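Local coordinates for protein endo-b-1,4-glucanase (Nasutitermes takasagoensis, PDB 1KS8) that probably hydrolyses internal beta-1,4-glucosidic linkages in cellulose and related beta-D-glucans, as a family 9 glycoside hydrolase, at residues 58-62 with 115-120; 5-9 with 425-429; 311-315 with 327-331. One frame throughout, in Å; residues are numbered along the deposited sequence.

The three contacts illustrate how one (alpha/alpha)6 barrel combines different joining chemistries. Contact 1 ties two short strands together by backbone hydrogen bonds, with a predicted active-site residue close by. Contacts 2 and 3, across the chain's centre from it, pair antiparallel helices through apolar side chains, each edged by one bridging water from a basic side chain to a carbonyl. All three are largely buried; among the touching residues, those partly exposed are Gln119 in contact 1, Lys6 in contact 2, and Arg328 and Phe330 in contact 3. Contact 2 brings the two chain ends together, whereas contact 3 joins sequence neighbours; they meet where Ala427 CB lies 3.8 Å from Leu315 CD1.

Contact 1 (58-62 with 115-120)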
ATOM      1  N   PHE A  58       0.388  14.017  -7.207  1.00  6.74           N
ATOM      2  CA  PHE A  58      -0.176  14.557  -5.976  1.00  6.38           C
ATOM      3  C   PHE A  58      -1.659  14.279  -5.799  1.00  6.93           C
ATOM      4  O   PHE A  58      -2.342  14.939  -5.013  1.00  7.20           O
ATOM      5  CB  PHE A  58       0.137  16.058  -5.881  1.00  7.17           C
ATOM      6  CG  PHE A  58       1.612  16.354  -5.907  1.00  7.29           C
ATOM      7  CD1 PHE A  58       2.152  17.200  -6.869  1.00  8.68           C
ATOM      8  CD2 PHE A  58       2.472  15.732  -5.001  1.00  7.29           C
ATOM      9  CE1 PHE A  58       3.530  17.420  -6.935  1.00  8.68           C
ATOM     10  CE2 PHE A  58       3.849  15.943  -5.056  1.00  6.61           C
ATOM     11  CZ  PHE A  58       4.379  16.789  -6.026  1.00  6.92           C
ATOM     12  N   VAL A  59      -2.157  13.286  -6.525  1.00  6.68           N
ATOM     13  CA  VAL A  59      -3.549  12.897  -6.380  1.00  6.47           C
ATOM     14  C   VAL A  59      -3.623  11.964  -5.178  1.00  6.43           C
ATOM     15  O   VAL A  59      -2.695  11.194  -4.911  1.00  7.09           O
ATOM     16  CB  VAL A  59      -4.068  12.105  -7.607  1.00  6.45           C
ATOM     17  CG1 VAL A  59      -5.501  11.652  -7.364  1.00  7.21           C
ATOM     18  CG2 VAL A  59      -3.997  12.956  -8.855  1.00  7.72           C
ATOM     19  N   LYS A  60      -4.720  12.054  -4.440  1.00  6.38           N
ATOM     20  CA  LYS A  60      -4.944  11.174  -3.309  1.00  6.21           C
ATOM     21  C   LYS A  60      -5.985  10.161  -3.803  1.00  6.61           C
ATOM     22  O   LYS A  60      -7.185  10.445  -3.848  1.00  6.50           O
ATOM     23  CB  LYS A  60      -5.422  11.988  -2.098  1.00  5.54           C
ATOM     24  CG  LYS A  60      -4.252  12.714  -1.427  1.00  7.66           C
ATOM     25  CD  LYS A  60      -4.601  14.076  -0.835  1.00  8.79           C
ATOM     26  CE  LYS A  60      -5.593  13.995   0.307  1.00  8.33           C
ATOM     27  NZ  LYS A  60      -5.617  15.287   1.065  1.00  8.49           N
ATOM     28  N   PHE A  61      -5.497   8.999  -4.238  1.00  6.62           N
ATOM     29  CA  PHE A  61      -6.345   7.915  -4.749  1.00  5.54           C
ATOM     30  C   PHE A  61      -6.687   7.007  -3.571  1.00  7.04           C
ATOM     31  O   PHE A  61      -5.840   6.254  -3.083  1.00  7.46           O
ATOM     32  CB  PHE A  61      -5.599   7.123  -5.834  1.00  6.48           C
ATOM     33  CG  PHE A  61      -5.579   7.796  -7.188  1.00  6.99           C
ATOM     34  CD1 PHE A  61      -6.759   7.972  -7.908  1.00  6.04           C
ATOM     35  CD2 PHE A  61      -4.376   8.217  -7.763  1.00  6.32           C
ATOM     36  CE1 PHE A  61      -6.748   8.550  -9.177  1.00  7.46           C
ATOM     37  CE2 PHE A  61      -4.357   8.800  -9.040  1.00  7.65           C
ATOM     38  CZ  PHE A  61      -5.548   8.964  -9.743  1.00  7.59           C
ATOM     39  N   GLY A  62      -7.939   7.072  -3.136  1.00  6.90           N
ATOM     40  CA  GLY A  62      -8.375   6.307  -1.980  1.00  6.47           C
ATOM     41  C   GLY A  62      -8.270   4.794  -1.971  1.00  5.42           C
ATOM     42  O   GLY A  62      -8.046   4.203  -0.917  1.00  6.98           O
ATOM     43  N   GLY A 115     -13.392   9.371  -1.995  1.00  7.36           N
ATOM     44  CA  GLY A 115     -12.369   8.463  -2.480  1.00  8.04           C
ATOM     45  C   GLY A 115     -11.263   9.083  -3.304  1.00  6.60           C
ATOM     46  O   GLY A 115     -10.364   8.374  -3.763  1.00  6.70           O
ATOM     47  N   GLN A 116     -11.307  10.394  -3.504  1.00  7.74           N
ATOM     48  CA  GLN A 116     -10.263  11.035  -4.284  1.00  7.19           C
ATOM     49  C   GLN A 116     -10.222  12.538  -4.100  1.00  6.94           C
ATOM     50  O   GLN A 116     -11.259  13.181  -3.953  1.00  7.54           O
ATOM     51  CB  GLN A 116     -10.462  10.731  -5.775  1.00  7.75           C
ATOM     52  CG  GLN A 116      -9.234  10.986  -6.647  1.00  8.07           C
ATOM     53  CD  GLN A 116      -9.449  10.551  -8.088  1.00  6.95           C
ATOM     54  OE1 GLN A 116      -9.906   9.437  -8.349  1.00  7.57           O
ATOM     55  NE2 GLN A 116      -9.111  11.425  -9.033  1.00  7.03           N
ATOM     56  N   VAL A 117      -9.012  13.086  -4.074  1.00  7.21           N
ATOM     57  CA  VAL A 117      -8.816  14.531  -4.018  1.00  7.59           C
ATOM     58  C   VAL A 117      -7.762  14.785  -5.086  1.00  7.47           C
ATOM     59  O   VAL A 117      -6.663  14.210  -5.046  1.00  7.61           O
ATOM     60  CB  VAL A 117      -8.304  15.042  -2.662  1.00  7.57           C
ATOM     61  CG1 VAL A 117      -8.108  16.558  -2.739  1.00 11.39           C
ATOM     62  CG2 VAL A 117      -9.306  14.707  -1.567  1.00 10.00           C
ATOM     63  N   GLY A 118      -8.118  15.628  -6.049  1.00  7.53           N
ATOM     64  CA  GLY A 118      -7.240  15.933  -7.160  1.00  7.37           C
ATOM     65  C   GLY A 118      -7.750  15.170  -8.370  1.00  7.48           C
ATOM     66  O   GLY A 118      -8.214  14.035  -8.239  1.00  8.92           O
ATOM     67  N   GLN A 119      -7.700  15.796  -9.541  1.00  7.76           N
ATOM     68  CA  GLN A 119      -8.139  15.136 -10.765  1.00  8.72           C
ATOM     69  C   GLN A 119      -6.891  14.633 -11.472  1.00  7.62           C
ATOM     70  O   GLN A 119      -5.879  15.328 -11.509  1.00  9.28           O
ATOM     71  CB  GLN A 119      -8.875  16.106 -11.690  1.00  9.42           C
ATOM     72  CG  GLN A 119      -9.373  15.414 -12.952  1.00 10.52           C
ATOM     73  CD  GLN A 119      -9.481  16.340 -14.146  1.00 10.84           C
ATOM     74  OE1 GLN A 119      -8.548  17.080 -14.461  1.00 11.68           O
ATOM     75  NE2 GLN A 119     -10.617  16.288 -14.834  1.00 12.39           N
ATOM     76  N   GLY A 120      -6.962  13.433 -12.037  1.00  6.46           N
ATOM     77  CA  GLY A 120      -5.805  12.885 -12.721  1.00  7.73           C
ATOM     78  C   GLY A 120      -5.149  13.807 -13.733  1.00  6.83           C
ATOM     79  O   GLY A 120      -3.943  14.048 -13.670  1.00  8.19           O
TER
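In a catalytic domain that is half helix, a patch of antiparallel sheet is the exception, and four of the eleven residues in contact here are glycines. Strand 60-61 lies along strand 113-117 with Lys60 and Val117 as a hydrogen-bonded pair: Lys60 N donates to Val117 O at 3.0 Å and almost linearly, and Val117 N returns the bond to Lys60 O at 3.2 Å. Phe61 and Gln116 follow as a non-hydrogen-bonded pair, where Gln116 CA comes within 3.2 Å of Lys60 O in a CA-H...O contact. Gly62 N, at the start of helix 62-78, donates to Gly115 O at 2.8 Å; a beta carbon on Gly62 would collide with that carbonyl. Gly118, with a positive phi of 103°, also calls for glycine by its own backbone. Gly115 and Gln116 together face Tyr140 of the third strand, a classic beta bulge.

The two faces differ in character. On one, the Lys60 chain runs beside Val117, Lys60 CE lying 4.2 Å from Val117 CB, and its ammonium forms a salt bridge with Asp40. On the other, Phe61 CE1 meets Gln116 OE1 at 3.4 Å, while Gln116 NE2 folds back to Gly118 O at 2.9 Å and also binds Asp201. Phe61 packs against Tyr206 and lies about 8 Å, side chain to side chain, from Glu412, a predicted active-site residue. The paired backbone groups of Lys60 and Val117, together with the neutralised Lys60 charge, make burial of this polar patch affordable.

Contact 2 (5-9 with 425-429); sequences YKQVL and LAALV
Build two regular alpha helices, residues 5-9 at the start of helix 5-18 and 425-429 near the end of helix 415-430, and set them nearly antiparallel. Their short axes approach to 9.0 Å at a signed crossing angle of -151°, and the closest alpha carbons are those of Leu9 and Leu425, 5.9 Å apart. The main bump is Leu425 (chi1 m, chi2 t), which enters the hollow between Tyr5, Val8 and Leu9: CD1 reaches Val8 CG1 at 3.5 Å and Leu9 N at 4.0 Å, while CD2 sits 4.0 Å from Tyr5 CD1. One turn on, Val429 (chi1 t) fills the notch beside Tyr5 and Lys6, its CG2 3.8 Å from Tyr5 CB and from Lys6 N. Tyr5, with chi1 m, lays a ring face over Leu428, whose CD1 stands 4.2 Å from the ring centroid in a CH-pi contact; its hydroxyl hydrogen-bonds to Asp336 of helix 324-341. Leu9 CD2 covers Ala426 CA at 4.2 Å. At the edge, water 1 accepts from Lys6 NZ at 2.8 Å and donates to Val429 O at 2.9 Å. Here the first helix packs against the last, consistent with closure of an (alpha/alpha)6 barrel.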
ATOM      1  N   TYR A   5      18.358  -5.271   7.049  1.00 10.82           N
ATOM      2  CA  TYR A   5      16.906  -5.168   6.903  1.00 10.20           C
ATOM      3  C   TYR A   5      16.294  -4.132   7.832  1.00 10.57           C
ATOM      4  O   TYR A   5      15.307  -3.488   7.480  1.00  9.93           O
ATOM      5  CB  TYR A   5      16.241  -6.526   7.143  1.00  9.39           C
ATOM      6  CG  TYR A   5      16.712  -7.605   6.200  1.00  9.90           C
ATOM      7  CD1 TYR A   5      16.522  -7.490   4.822  1.00  9.50           C
ATOM      8  CD2 TYR A   5      17.369  -8.733   6.681  1.00 11.50           C
ATOM      9  CE1 TYR A   5      16.979  -8.468   3.949  1.00  9.62           C
ATOM     10  CE2 TYR A   5      17.832  -9.716   5.820  1.00 11.25           C
ATOM     11  CZ  TYR A   5      17.637  -9.579   4.456  1.00 10.29           C
ATOM     12  OH  TYR A   5      18.118 -10.548   3.610  1.00 11.10           O
ATOM     13  N   LYS A   6      16.863  -3.977   9.021  1.00  9.74           N
ATOM     14  CA  LYS A   6      16.347  -2.990   9.960  1.00 10.06           C
ATOM     15  C   LYS A   6      16.430  -1.600   9.345  1.00  9.21           C
ATOM     16  O   LYS A   6      15.489  -0.812   9.442  1.00  9.91           O
ATOM     17  CB  LYS A   6      17.139  -3.019  11.266  1.00 10.89           C
ATOM     18  CG  LYS A   6      16.932  -4.269  12.101  1.00 13.27           C
ATOM     19  CD  LYS A   6      17.749  -4.205  13.386  1.00 15.26           C
ATOM     20  CE  LYS A   6      17.493  -5.417  14.267  1.00 20.57           C
ATOM     21  NZ  LYS A   6      17.886  -6.690  13.605  1.00 24.23           N
ATOM     22  N   GLN A   7      17.554  -1.294   8.703  1.00  9.92           N
ATOM     23  CA  GLN A   7      17.707   0.017   8.094  1.00  8.85           C
ATOM     24  C   GLN A   7      16.853   0.170   6.838  1.00  9.16           C
ATOM     25  O   GLN A   7      16.380   1.267   6.551  1.00  8.84           O
ATOM     26  CB  GLN A   7      19.177   0.308   7.773  1.00 11.24           C
ATOM     27  CG  GLN A   7      19.411   1.734   7.273  1.00 10.67           C
ATOM     28  CD  GLN A   7      18.883   2.790   8.235  1.00 10.91           C
ATOM     29  OE1 GLN A   7      18.133   3.689   7.842  1.00 12.70           O
ATOM     30  NE2 GLN A   7      19.276   2.691   9.499  1.00  9.70           N
ATOM     31  N   VAL A   8      16.651  -0.905   6.080  1.00  8.81           N
ATOM     32  CA  VAL A   8      15.815  -0.774   4.892  1.00  7.63           C
ATOM     33  C   VAL A   8      14.388  -0.478   5.359  1.00  8.74           C
ATOM     34  O   VAL A   8      13.674   0.301   4.729  1.00  7.73           O
ATOM     35  CB  VAL A   8      15.845  -2.043   4.010  1.00  8.36           C
ATOM     36  CG1 VAL A   8      15.013  -1.819   2.752  1.00 10.66           C
ATOM     37  CG2 VAL A   8      17.280  -2.367   3.619  1.00 10.02           C
ATOM     38  N   LEU A   9      13.984  -1.086   6.475  1.00  8.10           N
ATOM     39  CA  LEU A   9      12.651  -0.846   7.036  1.00  7.14           C
ATOM     40  C   LEU A   9      12.527   0.637   7.392  1.00  8.34           C
ATOM     41  O   LEU A   9      11.527   1.280   7.075  1.00  8.19           O
ATOM     42  CB  LEU A   9      12.426  -1.706   8.289  1.00  8.73           C
ATOM     43  CG  LEU A   9      11.120  -1.494   9.069  1.00  8.04           C
ATOM     44  CD1 LEU A   9       9.919  -1.630   8.146  1.00 11.07           C
ATOM     45  CD2 LEU A   9      11.034  -2.516  10.194  1.00 10.11           C
ATOM     46  N   LEU A 425       9.807  -6.748   5.140  1.00  7.87           N
ATOM     47  CA  LEU A 425      11.039  -6.377   5.825  1.00  8.92           C
ATOM     48  C   LEU A 425      10.855  -6.548   7.327  1.00  8.88           C
ATOM     49  O   LEU A 425      11.742  -7.052   8.014  1.00  9.54           O
ATOM     50  CB  LEU A 425      11.413  -4.928   5.501  1.00  8.76           C
ATOM     51  CG  LEU A 425      11.944  -4.687   4.086  1.00  8.34           C
ATOM     52  CD1 LEU A 425      11.944  -3.198   3.779  1.00  9.31           C
ATOM     53  CD2 LEU A 425      13.346  -5.271   3.967  1.00  9.31           C
ATOM     54  N   ALA A 426       9.701  -6.126   7.839  1.00  8.52           N
ATOM     55  CA  ALA A 426       9.419  -6.261   9.263  1.00  8.09           C
ATOM     56  C   ALA A 426       9.453  -7.738   9.650  1.00  9.02           C
ATOM     57  O   ALA A 426       9.957  -8.096  10.718  1.00  9.34           O
ATOM     58  CB  ALA A 426       8.053  -5.664   9.585  1.00  8.42           C
ATOM     59  N   ALA A 427       8.916  -8.591   8.782  1.00  8.55           N
ATOM     60  CA  ALA A 427       8.899 -10.028   9.036  1.00  8.95           C
ATOM     61  C   ALA A 427      10.322 -10.587   9.062  1.00 10.40           C
ATOM     62  O   ALA A 427      10.668 -11.379   9.939  1.00 10.85           O
ATOM     63  CB  ALA A 427       8.070 -10.740   7.968  1.00  9.71           C
ATOM     64  N   LEU A 428      11.147 -10.176   8.104  1.00  9.95           N
ATOM     65  CA  LEU A 428      12.522 -10.658   8.058  1.00 10.69           C
ATOM     66  C   LEU A 428      13.277 -10.250   9.318  1.00 11.17           C
ATOM     67  O   LEU A 428      14.064 -11.029   9.851  1.00 12.26           O
ATOM     68  CB  LEU A 428      13.230 -10.128   6.811  1.00 11.27           C
ATOM     69  CG  LEU A 428      12.676 -10.698   5.499  1.00 11.94           C
ATOM     70  CD1 LEU A 428      13.349 -10.019   4.315  1.00 12.31           C
ATOM     71  CD2 LEU A 428      12.899 -12.206   5.452  1.00 11.95           C
ATOM     72  N   VAL A 429      13.032  -9.035   9.800  1.00 11.17           N
ATOM     73  CA  VAL A 429      13.693  -8.573  11.013  1.00 11.72           C
ATOM     74  C   VAL A 429      13.199  -9.388  12.206  1.00 12.16           C
ATOM     75  O   VAL A 429      13.989  -9.790  13.063  1.00 12.48           O
ATOM     76  CB  VAL A 429      13.416  -7.077  11.284  1.00 10.84           C
ATOM     77  CG1 VAL A 429      14.002  -6.678  12.633  1.00 11.97           C
ATOM     78  CG2 VAL A 429      14.021  -6.226  10.178  1.00 12.40           C
TER
HETATM   79  O   HOH W   1      16.803  -9.236  13.259  1.00 30.03           O

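Contact 3 (311-315 with 327-331)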
ATOM      1  N   ALA A 311       6.260 -12.263  -1.701  1.00  9.07           N
ATOM      2  CA  ALA A 311       7.143 -12.589  -0.587  1.00  9.16           C
ATOM      3  C   ALA A 311       6.391 -12.452   0.734  1.00  9.39           C
ATOM      4  O   ALA A 311       6.544 -13.284   1.631  1.00  9.28           O
ATOM      5  CB  ALA A 311       8.372 -11.678  -0.591  1.00  9.15           C
ATOM      6  N   PHE A 312       5.572 -11.412   0.861  1.00  9.08           N
ATOM      7  CA  PHE A 312       4.830 -11.235   2.101  1.00  8.43           C
ATOM      8  C   PHE A 312       3.804 -12.344   2.302  1.00  9.08           C
ATOM      9  O   PHE A 312       3.614 -12.817   3.421  1.00  9.73           O
ATOM     10  CB  PHE A 312       4.128  -9.880   2.150  1.00 10.60           C
ATOM     11  CG  PHE A 312       3.523  -9.586   3.489  1.00  9.27           C
ATOM     12  CD1 PHE A 312       4.330  -9.501   4.619  1.00  9.96           C
ATOM     13  CD2 PHE A 312       2.147  -9.455   3.637  1.00 11.04           C
ATOM     14  CE1 PHE A 312       3.778  -9.296   5.881  1.00 11.35           C
ATOM     15  CE2 PHE A 312       1.585  -9.250   4.897  1.00 11.54           C
ATOM     16  CZ  PHE A 312       2.402  -9.172   6.018  1.00 12.25           C
ATOM     17  N   ILE A 313       3.137 -12.757   1.228  1.00  8.45           N
ATOM     18  CA  ILE A 313       2.164 -13.838   1.338  1.00  8.64           C
ATOM     19  C   ILE A 313       2.893 -15.095   1.806  1.00  8.79           C
ATOM     20  O   ILE A 313       2.375 -15.854   2.624  1.00  9.82           O
ATOM     21  CB  ILE A 313       1.460 -14.108  -0.016  1.00  9.51           C
ATOM     22  CG1 ILE A 313       0.478 -12.971  -0.320  1.00 11.14           C
ATOM     23  CG2 ILE A 313       0.719 -15.447   0.023  1.00 10.66           C
ATOM     24  CD1 ILE A 313      -0.649 -12.820   0.700  1.00 13.15           C
ATOM     25  N   MET A 314       4.105 -15.304   1.300  1.00  9.33           N
ATOM     26  CA  MET A 314       4.893 -16.470   1.688  1.00  9.65           C
ATOM     27  C   MET A 314       5.265 -16.410   3.165  1.00 10.26           C
ATOM     28  O   MET A 314       5.230 -17.425   3.863  1.00 10.65           O
ATOM     29  CB  MET A 314       6.162 -16.560   0.843  1.00 10.04           C
ATOM     30  CG  MET A 314       5.902 -16.945  -0.598  1.00 10.63           C
ATOM     31  SD  MET A 314       7.430 -17.106  -1.530  1.00 12.28           S
ATOM     32  CE  MET A 314       6.800 -17.029  -3.202  1.00 12.10           C
ATOM     33  N   LEU A 315       5.627 -15.222   3.639  1.00  9.97           N
ATOM     34  CA  LEU A 315       5.993 -15.051   5.039  1.00  9.97           C
ATOM     35  C   LEU A 315       4.778 -15.282   5.937  1.00 10.74           C
ATOM     36  O   LEU A 315       4.899 -15.849   7.028  1.00 11.45           O
ATOM     37  CB  LEU A 315       6.584 -13.654   5.253  1.00 10.62           C
ATOM     38  CG  LEU A 315       7.980 -13.511   4.631  1.00 10.00           C
ATOM     39  CD1 LEU A 315       8.340 -12.043   4.451  1.00 11.27           C
ATOM     40  CD2 LEU A 315       8.996 -14.216   5.515  1.00 11.43           C
ATOM     41  N   TYR A 327       9.591 -21.430   2.581  1.00 12.54           N
ATOM     42  CA  TYR A 327       8.801 -20.256   2.220  1.00 11.67           C
ATOM     43  C   TYR A 327       9.509 -18.971   2.646  1.00 11.79           C
ATOM     44  O   TYR A 327       9.560 -17.999   1.890  1.00 10.85           O
ATOM     45  CB  TYR A 327       7.417 -20.330   2.871  1.00 11.89           C
ATOM     46  CG  TYR A 327       6.436 -21.249   2.170  1.00 12.72           C
ATOM     47  CD1 TYR A 327       6.854 -22.140   1.176  1.00 12.93           C
ATOM     48  CD2 TYR A 327       5.085 -21.230   2.508  1.00 12.97           C
ATOM     49  CE1 TYR A 327       5.944 -22.987   0.538  1.00 13.51           C
ATOM     50  CE2 TYR A 327       4.171 -22.070   1.880  1.00 13.80           C
ATOM     51  CZ  TYR A 327       4.604 -22.943   0.899  1.00 13.59           C
ATOM     52  OH  TYR A 327       3.690 -23.769   0.284  1.00 14.46           O
ATOM     53  N   ARG A 328      10.053 -18.969   3.857  1.00 11.07           N
ATOM     54  CA  ARG A 328      10.766 -17.803   4.364  1.00 11.00           C
ATOM     55  C   ARG A 328      12.025 -17.549   3.546  1.00 11.22           C
ATOM     56  O   ARG A 328      12.356 -16.403   3.236  1.00 10.46           O
ATOM     57  CB  ARG A 328      11.126 -18.011   5.837  1.00 11.30           C
ATOM     58  CG  ARG A 328       9.930 -17.886   6.761  1.00 10.88           C
ATOM     59  CD  ARG A 328      10.219 -18.408   8.158  1.00 10.95           C
ATOM     60  NE  ARG A 328       9.092 -18.150   9.048  1.00 11.87           N
ATOM     61  CZ  ARG A 328       8.910 -18.733  10.230  1.00 13.30           C
ATOM     62  NH1 ARG A 328       9.781 -19.625  10.682  1.00 14.81           N
ATOM     63  NH2 ARG A 328       7.850 -18.412  10.964  1.00 14.50           N
ATOM     64  N   GLN A 329      12.725 -18.621   3.191  1.00 11.85           N
ATOM     65  CA  GLN A 329      13.941 -18.500   2.398  1.00 13.33           C
ATOM     66  C   GLN A 329      13.620 -17.920   1.024  1.00 11.87           C
ATOM     67  O   GLN A 329      14.305 -17.008   0.554  1.00 11.98           O
ATOM     68  CB  GLN A 329      14.603 -19.869   2.231  1.00 15.56           C
ATOM     69  CG  GLN A 329      15.869 -19.856   1.379  1.00 21.96           C
ATOM     70  CD  GLN A 329      17.065 -19.250   2.096  1.00 24.99           C
ATOM     71  OE1 GLN A 329      18.134 -19.085   1.507  1.00 29.45           O
ATOM     72  NE2 GLN A 329      16.894 -18.925   3.371  1.00 27.62           N
ATOM     73  N   PHE A 330      12.577 -18.436   0.378  1.00 11.02           N
ATOM     74  CA  PHE A 330      12.230 -17.934  -0.943  1.00 11.11           C
ATOM     75  C   PHE A 330      11.813 -16.473  -0.869  1.00 10.01           C
ATOM     76  O   PHE A 330      12.195 -15.668  -1.718  1.00  9.49           O
ATOM     77  CB  PHE A 330      11.103 -18.748  -1.581  1.00 10.83           C
ATOM     78  CG  PHE A 330      10.964 -18.501  -3.056  1.00 12.01           C
ATOM     79  CD1 PHE A 330      11.634 -19.303  -3.975  1.00 12.14           C
ATOM     80  CD2 PHE A 330      10.234 -17.414  -3.523  1.00 11.75           C
ATOM     81  CE1 PHE A 330      11.581 -19.019  -5.340  1.00 12.89           C
ATOM     82  CE2 PHE A 330      10.177 -17.122  -4.883  1.00 13.47           C
ATOM     83  CZ  PHE A 330      10.853 -17.927  -5.794  1.00 12.76           C
ATOM     84  N   ALA A 331      11.017 -16.130   0.138  1.00  9.90           N
ATOM     85  CA  ALA A 331      10.580 -14.750   0.307  1.00  9.85           C
ATOM     86  C   ALA A 331      11.810 -13.854   0.414  1.00  9.85           C
ATOM     87  O   ALA A 331      11.858 -12.778  -0.180  1.00 10.15           O
ATOM     88  CB  ALA A 331       9.731 -14.621   1.557  1.00  9.00           C
TER
HETATM   89  O   HOH W   2       7.222 -15.946   8.568  1.00 12.69           O
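A helical hairpin, two antiparallel helices close in sequence, provides this contact: residues 311-315 of helix 303-319 face residues 327-331 of helix 324-341. The short axes come within 8.4 Å at 161° between their directions. Such proximity depends on small residues where the backbones are nearest, and the alpha carbons of Ala311 and Ala331 are just 4.2 Å apart. Ala331 CB touches Ala311 O at 3.5 Å and lies 3.7 Å from Leu315 CG and 4.1 Å from Met314 CB. Hairpins of this kind are the repeating unit of the (alpha/alpha)6 barrel of family 9, in which successive helices alternate between the inner and outer rings. Met314, extended through chi2 and chi3, reaches across to Phe330. Its SD makes a Met-aromatic contact with Phe330, 3.5 Å from CD2 and oblique to the ring, and Met314 O lies 3.8 Å from Tyr327 CB. Val281 of helix 271-286 touches both Met314 and Tyr327. Beside Leu315, whose CD2 is 4.0 Å from Arg328 CG, water 2 donates to Leu315 O at 2.8 Å and accepts from Arg328 NE at 2.9 Å; the guanidinium also forms a salt bridge with Glu319 through NH2.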